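Local structure of 14-3-3 protein (Cryptosporidium parvum, 3EFZ) at residues A171-R183 / L194-K206. The protein probably binds phosphoserine-containing partner proteins as a dimeric, all-helical adaptor of the 14-3-3 family in cell signalling. Sequence-based numbering, arbitrary orientation.
Sequences AVEFYEDALQRER and LYLATILNYTILK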
ATOM      1  N   ALA B 171      13.700 -19.180   2.362  1.00 38.73           N
ATOM      2  CA  ALA B 171      12.259 -19.270   2.030  1.00 38.09           C
ATOM      3  C   ALA B 171      11.736 -20.701   2.060  1.00 37.84           C
ATOM      4  O   ALA B 171      10.641 -20.958   2.563  1.00 37.17           O
ATOM      5  CB  ALA B 171      11.962 -18.631   0.655  1.00 37.86           C
ATOM      6  N   VAL B 172      12.507 -21.621   1.472  1.00 37.77           N
ATOM      7  CA  VAL B 172      12.243 -23.062   1.575  1.00 37.86           C
ATOM      8  C   VAL B 172      12.058 -23.504   3.046  1.00 38.35           C
ATOM      9  O   VAL B 172      11.017 -24.051   3.404  1.00 38.37           O
ATOM     10  CB  VAL B 172      13.350 -23.875   0.861  1.00 37.56           C
ATOM     11  CG1 VAL B 172      13.260 -25.378   1.189  1.00 37.61           C
ATOM     12  CG2 VAL B 172      13.254 -23.654  -0.629  1.00 36.51           C
ATOM     13  N   GLU B 173      13.061 -23.251   3.881  1.00 38.96           N
ATOM     14  CA  GLU B 173      12.994 -23.511   5.320  1.00 40.05           C
ATOM     15  C   GLU B 173      11.670 -23.048   5.954  1.00 38.83           C
ATOM     16  O   GLU B 173      11.004 -23.829   6.641  1.00 38.12           O
ATOM     17  CB  GLU B 173      14.101 -22.752   6.054  1.00 40.21           C
ATOM     18  CG  GLU B 173      15.534 -22.994   5.639  1.00 43.37           C
ATOM     19  CD  GLU B 173      16.496 -22.131   6.475  1.00 45.00           C
ATOM     20  OE1 GLU B 173      17.451 -21.540   5.891  1.00 51.01           O
ATOM     21  OE2 GLU B 173      16.287 -22.043   7.721  1.00 49.15           O
ATOM     22  N   PHE B 174      11.326 -21.768   5.740  1.00 37.13           N
ATOM     23  CA  PHE B 174      10.141 -21.140   6.357  1.00 36.25           C
ATOM     24  C   PHE B 174       8.837 -21.775   5.914  1.00 35.55           C
ATOM     25  O   PHE B 174       7.963 -22.010   6.740  1.00 34.64           O
ATOM     26  CB  PHE B 174      10.100 -19.609   6.123  1.00 36.13           C
ATOM     27  CG  PHE B 174      11.140 -18.826   6.922  1.00 36.15           C
ATOM     28  CD1 PHE B 174      11.731 -17.676   6.391  1.00 36.59           C
ATOM     29  CD2 PHE B 174      11.530 -19.248   8.194  1.00 35.55           C
ATOM     30  CE1 PHE B 174      12.685 -16.942   7.123  1.00 35.43           C
ATOM     31  CE2 PHE B 174      12.482 -18.536   8.940  1.00 36.91           C
ATOM     32  CZ  PHE B 174      13.064 -17.380   8.407  1.00 37.29           C
ATOM     33  N   TYR B 175       8.715 -22.038   4.611  1.00 35.00           N
ATOM     34  CA  TYR B 175       7.549 -22.712   4.048  1.00 35.04           C
ATOM     35  C   TYR B 175       7.402 -24.119   4.595  1.00 34.94           C
ATOM     36  O   TYR B 175       6.317 -24.518   4.960  1.00 35.11           O
ATOM     37  CB  TYR B 175       7.626 -22.772   2.512  1.00 34.29           C
ATOM     38  CG  TYR B 175       7.359 -21.445   1.848  1.00 34.49           C
ATOM     39  CD1 TYR B 175       6.344 -20.617   2.314  1.00 34.86           C
ATOM     40  CD2 TYR B 175       8.113 -21.016   0.735  1.00 34.34           C
ATOM     41  CE1 TYR B 175       6.084 -19.377   1.718  1.00 35.25           C
ATOM     42  CE2 TYR B 175       7.850 -19.777   0.122  1.00 34.96           C
ATOM     43  CZ  TYR B 175       6.834 -18.963   0.629  1.00 34.81           C
ATOM     44  OH  TYR B 175       6.540 -17.745   0.063  1.00 32.69           O
ATOM     45  N   GLU B 176       8.495 -24.868   4.652  1.00 35.37           N
ATOM     46  CA  GLU B 176       8.424 -26.231   5.154  1.00 36.07           C
ATOM     47  C   GLU B 176       8.125 -26.273   6.647  1.00 36.06           C
ATOM     48  O   GLU B 176       7.405 -27.163   7.091  1.00 35.98           O
ATOM     49  CB  GLU B 176       9.672 -27.033   4.781  1.00 36.72           C
ATOM     50  CG  GLU B 176       9.637 -27.431   3.307  1.00 39.06           C
ATOM     51  CD  GLU B 176      10.858 -28.181   2.848  1.00 45.51           C
ATOM     52  OE1 GLU B 176      11.802 -28.372   3.659  1.00 47.37           O
ATOM     53  OE2 GLU B 176      10.876 -28.587   1.660  1.00 47.05           O
ATOM     54  N   ASP B 177       8.637 -25.288   7.392  1.00 35.90           N
ATOM     55  CA  ASP B 177       8.380 -25.166   8.833  1.00 36.90           C
ATOM     56  C   ASP B 177       6.910 -24.840   9.099  1.00 36.10           C
ATOM     57  O   ASP B 177       6.253 -25.506   9.900  1.00 36.36           O
ATOM     58  CB  ASP B 177       9.317 -24.111   9.476  1.00 37.16           C
ATOM     59  CG  ASP B 177       9.163 -24.018  10.998  1.00 39.44           C
ATOM     60  OD1 ASP B 177       9.599 -23.002  11.577  1.00 40.62           O
ATOM     61  OD2 ASP B 177       8.617 -24.954  11.620  1.00 41.69           O
ATOM     62  N   ALA B 178       6.400 -23.842   8.393  1.00 35.96           N
ATOM     63  CA  ALA B 178       4.983 -23.457   8.458  1.00 36.17           C
ATOM     64  C   ALA B 178       4.054 -24.613   8.048  1.00 36.18           C
ATOM     65  O   ALA B 178       3.092 -24.911   8.746  1.00 36.03           O
ATOM     66  CB  ALA B 178       4.732 -22.219   7.596  1.00 35.19           C
ATOM     67  N   LEU B 179       4.354 -25.269   6.927  1.00 36.86           N
ATOM     68  CA  LEU B 179       3.615 -26.476   6.506  1.00 36.96           C
ATOM     69  C   LEU B 179       3.592 -27.592   7.557  1.00 37.22           C
ATOM     70  O   LEU B 179       2.530 -28.183   7.813  1.00 37.41           O
ATOM     71  CB  LEU B 179       4.151 -27.025   5.170  1.00 36.69           C
ATOM     72  CG  LEU B 179       3.870 -26.239   3.883  1.00 37.05           C
ATOM     73  CD1 LEU B 179       4.756 -26.733   2.724  1.00 36.25           C
ATOM     74  CD2 LEU B 179       2.409 -26.306   3.503  1.00 35.84           C
ATOM     75  N   GLN B 180       4.752 -27.886   8.153  1.00 37.42           N
ATOM     76  CA  GLN B 180       4.841 -28.901   9.207  1.00 38.24           C
ATOM     77  C   GLN B 180       3.996 -28.525  10.433  1.00 37.93           C
ATOM     78  O   GLN B 180       3.309 -29.378  11.006  1.00 38.44           O
ATOM     79  CB  GLN B 180       6.301 -29.195   9.598  1.00 38.27           C
ATOM     80  CG  GLN B 180       6.476 -30.174  10.790  1.00 41.90           C
ATOM     81  CD  GLN B 180       5.560 -31.401  10.703  1.00 46.19           C
ATOM     82  OE1 GLN B 180       5.659 -32.219   9.780  1.00 48.19           O
ATOM     83  NE2 GLN B 180       4.655 -31.528  11.671  1.00 48.29           N
ATOM     84  N   ARG B 181       4.044 -27.257  10.828  1.00 37.43           N
ATOM     85  CA  ARG B 181       3.203 -26.766  11.921  1.00 37.58           C
ATOM     86  C   ARG B 181       1.712 -26.862  11.580  1.00 37.39           C
ATOM     87  O   ARG B 181       0.906 -27.291  12.408  1.00 37.55           O
ATOM     88  CB  ARG B 181       3.580 -25.332  12.285  1.00 37.59           C
ATOM     89  CG  ARG B 181       4.892 -25.196  13.019  1.00 37.36           C
ATOM     90  CD  ARG B 181       5.299 -23.726  13.002  1.00 38.84           C
ATOM     91  NE  ARG B 181       6.547 -23.462  13.713  1.00 37.79           N
ATOM     92  CZ  ARG B 181       6.624 -23.008  14.963  1.00 39.22           C
ATOM     93  NH1 ARG B 181       5.525 -22.794  15.701  1.00 36.06           N
ATOM     94  NH2 ARG B 181       7.816 -22.785  15.489  1.00 39.93           N
ATOM     95  N   GLU B 182       1.350 -26.491  10.354  1.00 37.20           N
ATOM     96  CA  GLU B 182      -0.032 -26.676   9.871  1.00 37.55           C
ATOM     97  C   GLU B 182      -0.503 -28.140   9.885  1.00 37.56           C
ATOM     98  O   GLU B 182      -1.617 -28.420  10.326  1.00 37.23           O
ATOM     99  CB  GLU B 182      -0.225 -26.025   8.496  1.00 36.96           C
ATOM    100  CG  GLU B 182      -0.110 -24.488   8.577  1.00 37.69           C
ATOM    101  CD  GLU B 182       0.470 -23.844   7.328  1.00 37.05           C
ATOM    102  OE1 GLU B 182       0.637 -24.549   6.312  1.00 36.61           O
ATOM    103  OE2 GLU B 182       0.769 -22.631   7.374  1.00 36.61           O
ATOM    104  N   ARG B 183       0.355 -29.051   9.416  1.00 38.14           N
ATOM    105  CA  ARG B 183       0.107 -30.503   9.464  1.00 39.01           C
ATOM    106  C   ARG B 183      -0.128 -31.031  10.885  1.00 38.77           C
ATOM    107  O   ARG B 183      -0.999 -31.874  11.106  1.00 38.32           O
ATOM    108  CB  ARG B 183       1.257 -31.281   8.803  1.00 38.87           C
ATOM    109  CG  ARG B 183       1.233 -31.265   7.268  1.00 40.17           C
ATOM    110  CD  ARG B 183       2.307 -32.178   6.646  1.00 40.51           C
ATOM    111  NE  ARG B 183       3.381 -31.393   6.015  1.00 45.63           N
ATOM    112  CZ  ARG B 183       4.642 -31.330   6.449  1.00 44.91           C
ATOM    113  NH1 ARG B 183       5.023 -32.016   7.521  1.00 44.69           N
ATOM    114  NH2 ARG B 183       5.527 -30.573   5.806  1.00 46.24           N
ATOM    115  N   LEU B 194      -5.247 -21.656   5.358  1.00 35.55           N
ATOM    116  CA  LEU B 194      -3.895 -21.252   5.694  1.00 34.87           C
ATOM    117  C   LEU B 194      -2.922 -22.300   5.156  1.00 34.55           C
ATOM    118  O   LEU B 194      -1.899 -21.964   4.568  1.00 34.34           O
ATOM    119  CB  LEU B 194      -3.718 -21.128   7.209  1.00 35.45           C
ATOM    120  CG  LEU B 194      -2.313 -20.824   7.755  1.00 35.39           C
ATOM    121  CD1 LEU B 194      -1.809 -19.468   7.269  1.00 33.98           C
ATOM    122  CD2 LEU B 194      -2.320 -20.873   9.253  1.00 35.55           C
ATOM    123  N   TYR B 195      -3.235 -23.570   5.374  1.00 34.05           N
ATOM    124  CA  TYR B 195      -2.421 -24.642   4.804  1.00 34.01           C
ATOM    125  C   TYR B 195      -2.287 -24.509   3.283  1.00 33.49           C
ATOM    126  O   TYR B 195      -1.185 -24.586   2.754  1.00 33.57           O
ATOM    127  CB  TYR B 195      -2.974 -26.021   5.162  1.00 33.86           C
ATOM    128  CG  TYR B 195      -2.150 -27.148   4.564  1.00 33.77           C
ATOM    129  CD1 TYR B 195      -0.918 -27.488   5.104  1.00 33.13           C
ATOM    130  CD2 TYR B 195      -2.600 -27.855   3.448  1.00 32.68           C
ATOM    131  CE1 TYR B 195      -0.154 -28.522   4.554  1.00 35.87           C
ATOM    132  CE2 TYR B 195      -1.855 -28.889   2.901  1.00 33.34           C
ATOM    133  CZ  TYR B 195      -0.627 -29.214   3.454  1.00 34.68           C
ATOM    134  OH  TYR B 195       0.124 -30.245   2.922  1.00 36.30           O
ATOM    135  N   LEU B 196      -3.404 -24.286   2.602  1.00 33.36           N
ATOM    136  CA  LEU B 196      -3.410 -24.163   1.135  1.00 34.07           C
ATOM    137  C   LEU B 196      -2.734 -22.891   0.637  1.00 34.06           C
ATOM    138  O   LEU B 196      -2.094 -22.905  -0.419  1.00 35.15           O
ATOM    139  CB  LEU B 196      -4.828 -24.283   0.568  1.00 33.38           C
ATOM    140  CG  LEU B 196      -5.493 -25.649   0.704  1.00 32.71           C
ATOM    141  CD1 LEU B 196      -6.953 -25.513   0.378  1.00 31.22           C
ATOM    142  CD2 LEU B 196      -4.813 -26.719  -0.178  1.00 30.23           C
ATOM    143  N   ALA B 197      -2.853 -21.803   1.399  1.00 34.54           N
ATOM    144  CA  ALA B 197      -2.163 -20.555   1.055  1.00 34.29           C
ATOM    145  C   ALA B 197      -0.667 -20.773   1.138  1.00 34.34           C
ATOM    146  O   ALA B 197       0.109 -20.176   0.380  1.00 34.82           O
ATOM    147  CB  ALA B 197      -2.588 -19.402   1.976  1.00 34.16           C
ATOM    148  N   THR B 198      -0.262 -21.625   2.074  1.00 34.05           N
ATOM    149  CA  THR B 198       1.143 -21.934   2.259  1.00 33.85           C
ATOM    150  C   THR B 198       1.678 -22.804   1.130  1.00 34.49           C
ATOM    151  O   THR B 198       2.756 -22.534   0.603  1.00 34.99           O
ATOM    152  CB  THR B 198       1.409 -22.557   3.651  1.00 34.67           C
ATOM    153  OG1 THR B 198       0.713 -21.787   4.652  1.00 33.80           O
ATOM    154  CG2 THR B 198       2.910 -22.547   3.961  1.00 33.02           C
ATOM    155  N   ILE B 199       0.915 -23.840   0.771  1.00 34.34           N
ATOM    156  CA  ILE B 199       1.178 -24.671  -0.405  1.00 34.56           C
ATOM    157  C   ILE B 199       1.358 -23.817  -1.663  1.00 35.02           C
ATOM    158  O   ILE B 199       2.299 -24.035  -2.433  1.00 35.68           O
ATOM    159  CB  ILE B 199       0.029 -25.721  -0.620  1.00 34.09           C
ATOM    160  CG1 ILE B 199      -0.074 -26.693   0.575  1.00 34.39           C
ATOM    161  CG2 ILE B 199       0.163 -26.464  -1.988  1.00 33.42           C
ATOM    162  CD1 ILE B 199       0.989 -27.818   0.607  1.00 35.30           C
ATOM    163  N   LEU B 200       0.453 -22.855  -1.857  1.00 35.67           N
ATOM    164  CA  LEU B 200       0.430 -22.011  -3.051  1.00 36.25           C
ATOM    165  C   LEU B 200       1.669 -21.138  -3.181  1.00 36.64           C
ATOM    166  O   LEU B 200       2.244 -21.056  -4.265  1.00 36.75           O
ATOM    167  CB  LEU B 200      -0.833 -21.130  -3.110  1.00 35.95           C
ATOM    168  CG  LEU B 200      -0.920 -20.119  -4.282  1.00 36.65           C
ATOM    169  CD1 LEU B 200      -1.060 -20.806  -5.646  1.00 34.85           C
ATOM    170  CD2 LEU B 200      -2.040 -19.085  -4.091  1.00 36.91           C
ATOM    171  N   ASN B 201       2.069 -20.483  -2.090  1.00 37.14           N
ATOM    172  CA  ASN B 201       3.268 -19.656  -2.104  1.00 37.72           C
ATOM    173  C   ASN B 201       4.565 -20.461  -2.287  1.00 37.91           C
ATOM    174  O   ASN B 201       5.481 -20.021  -3.000  1.00 38.52           O
ATOM    175  CB  ASN B 201       3.293 -18.749  -0.875  1.00 38.05           C
ATOM    176  CG  ASN B 201       2.280 -17.607  -0.984  1.00 37.89           C
ATOM    177  OD1 ASN B 201       1.356 -17.655  -1.791  1.00 37.57           O
ATOM    178  ND2 ASN B 201       2.442 -16.595  -0.162  1.00 40.60           N
ATOM    179  N   TYR B 202       4.611 -21.644  -1.678  1.00 37.55           N
ATOM    180  CA  TYR B 202       5.726 -22.582  -1.864  1.00 38.40           C
ATOM    181  C   TYR B 202       5.760 -23.075  -3.300  1.00 38.26           C
ATOM    182  O   TYR B 202       6.831 -23.167  -3.883  1.00 38.58           O
ATOM    183  CB  TYR B 202       5.618 -23.761  -0.886  1.00 38.25           C
ATOM    184  CG  TYR B 202       6.865 -24.636  -0.723  1.00 38.75           C
ATOM    185  CD1 TYR B 202       8.112 -24.243  -1.220  1.00 38.34           C
ATOM    186  CD2 TYR B 202       6.790 -25.836  -0.031  1.00 37.32           C
ATOM    187  CE1 TYR B 202       9.240 -25.039  -1.056  1.00 37.52           C
ATOM    188  CE2 TYR B 202       7.915 -26.642   0.142  1.00 39.93           C
ATOM    189  CZ  TYR B 202       9.137 -26.232  -0.375  1.00 38.89           C
ATOM    190  OH  TYR B 202      10.251 -27.030  -0.197  1.00 39.83           O
ATOM    191  N   THR B 203       4.585 -23.392  -3.856  1.00 38.20           N
ATOM    192  CA  THR B 203       4.445 -23.743  -5.270  1.00 38.25           C
ATOM    193  C   THR B 203       4.977 -22.624  -6.172  1.00 37.79           C
ATOM    194  O   THR B 203       5.677 -22.913  -7.136  1.00 37.97           O
ATOM    195  CB  THR B 203       2.981 -24.077  -5.648  1.00 38.30           C
ATOM    196  OG1 THR B 203       2.557 -25.245  -4.932  1.00 39.43           O
ATOM    197  CG2 THR B 203       2.840 -24.332  -7.136  1.00 39.24           C
ATOM    198  N   ILE B 204       4.673 -21.368  -5.835  1.00 37.03           N
ATOM    199  CA  ILE B 204       5.187 -20.202  -6.571  1.00 36.98           C
ATOM    200  C   ILE B 204       6.727 -20.116  -6.521  1.00 36.60           C
ATOM    201  O   ILE B 204       7.382 -19.862  -7.562  1.00 36.08           O
ATOM    202  CB  ILE B 204       4.532 -18.881  -6.088  1.00 37.65           C
ATOM    203  CG1 ILE B 204       3.031 -18.875  -6.397  1.00 37.03           C
ATOM    204  CG2 ILE B 204       5.211 -17.668  -6.729  1.00 38.28           C
ATOM    205  CD1 ILE B 204       2.256 -17.765  -5.677  1.00 37.64           C
ATOM    206  N   LEU B 205       7.294 -20.363  -5.336  1.00 35.54           N
ATOM    207  CA  LEU B 205       8.746 -20.395  -5.156  1.00 35.32           C
ATOM    208  C   LEU B 205       9.394 -21.459  -6.029  1.00 35.48           C
ATOM    209  O   LEU B 205      10.418 -21.187  -6.670  1.00 35.47           O
ATOM    210  CB  LEU B 205       9.118 -20.644  -3.688  1.00 35.54           C
ATOM    211  CG  LEU B 205      10.593 -20.627  -3.267  1.00 35.72           C
ATOM    212  CD1 LEU B 205      11.171 -19.195  -3.283  1.00 34.67           C
ATOM    213  CD2 LEU B 205      10.734 -21.248  -1.871  1.00 35.26           C
ATOM    214  N   LYS B 206       8.790 -22.649  -6.051  1.00 34.58           N
ATOM    215  CA  LYS B 206       9.266 -23.772  -6.854  1.00 35.05           C
ATOM    216  C   LYS B 206       9.189 -23.486  -8.349  1.00 35.24           C
ATOM    217  O   LYS B 206      10.140 -23.762  -9.091  1.00 35.77           O
ATOM    218  CB  LYS B 206       8.456 -25.047  -6.560  1.00 34.87           C
ATOM    219  CG  LYS B 206       8.666 -25.663  -5.183  1.00 35.07           C
ATOM    220  CD  LYS B 206       7.634 -26.763  -4.957  1.00 35.22           C
ATOM    221  CE  LYS B 206       7.693 -27.296  -3.535  1.00 36.64           C
ATOM    222  NZ  LYS B 206       8.763 -28.299  -3.311  1.00 36.78           N
TER
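Y175 and Y202 form the aromatic centre where helices 161-185 and 193-207 pack antiparallel, their local axes 9.8 Å apart and at 157°. The two rings barely overlap (planes at 30°); Y175 CB lies over one face of the Y202 ring, 4.1 Å from its centroid, as a CH-pi contact, while the Y175 ring itself covers the Y202 backbone N. The aliphatic CE of K206 covers the opposite face of Y202.

Knobs go in from both helices: Y175 and L179 from one, T198 and Y202 from the other. Leucine's two branches serve two neighbours: L179 CD1 meets Y202 CD2 at 3.5 Å, and L179 CD2 reaches Y195 CE1 at 3.5 Å. L205 CD2 fits at the edge of the Y175 ring and touches V172 CG2.

Two polar contacts flank the apolar layer. Tyrosine joins an apolar ring to a polar tip: Y202 reaches across because chi1 of -166° sets CG anti to the backbone N, and its hydroxyl donates to exposed E176 OE2 at 2.5 Å, from above the carboxylate plane. Buried E182 OE2 lies 2.9 Å from T198 OG1, whose single proton could instead serve L194 O; threonine also gives a methyl, CG2, to L179.

Y175 OH and N201 ND2 both hydrogen-bond D150 of helix 138-158. Y175 OH also hydrogen-bonds R153 NE, R153 being a predicted phosphoserine-contacting residue, consistent with Y175 helping to position it from the second shell. Helix 193-207 also packs on others: I199 and T203 on helix 213-228, L196 and L200 on helix 239-256.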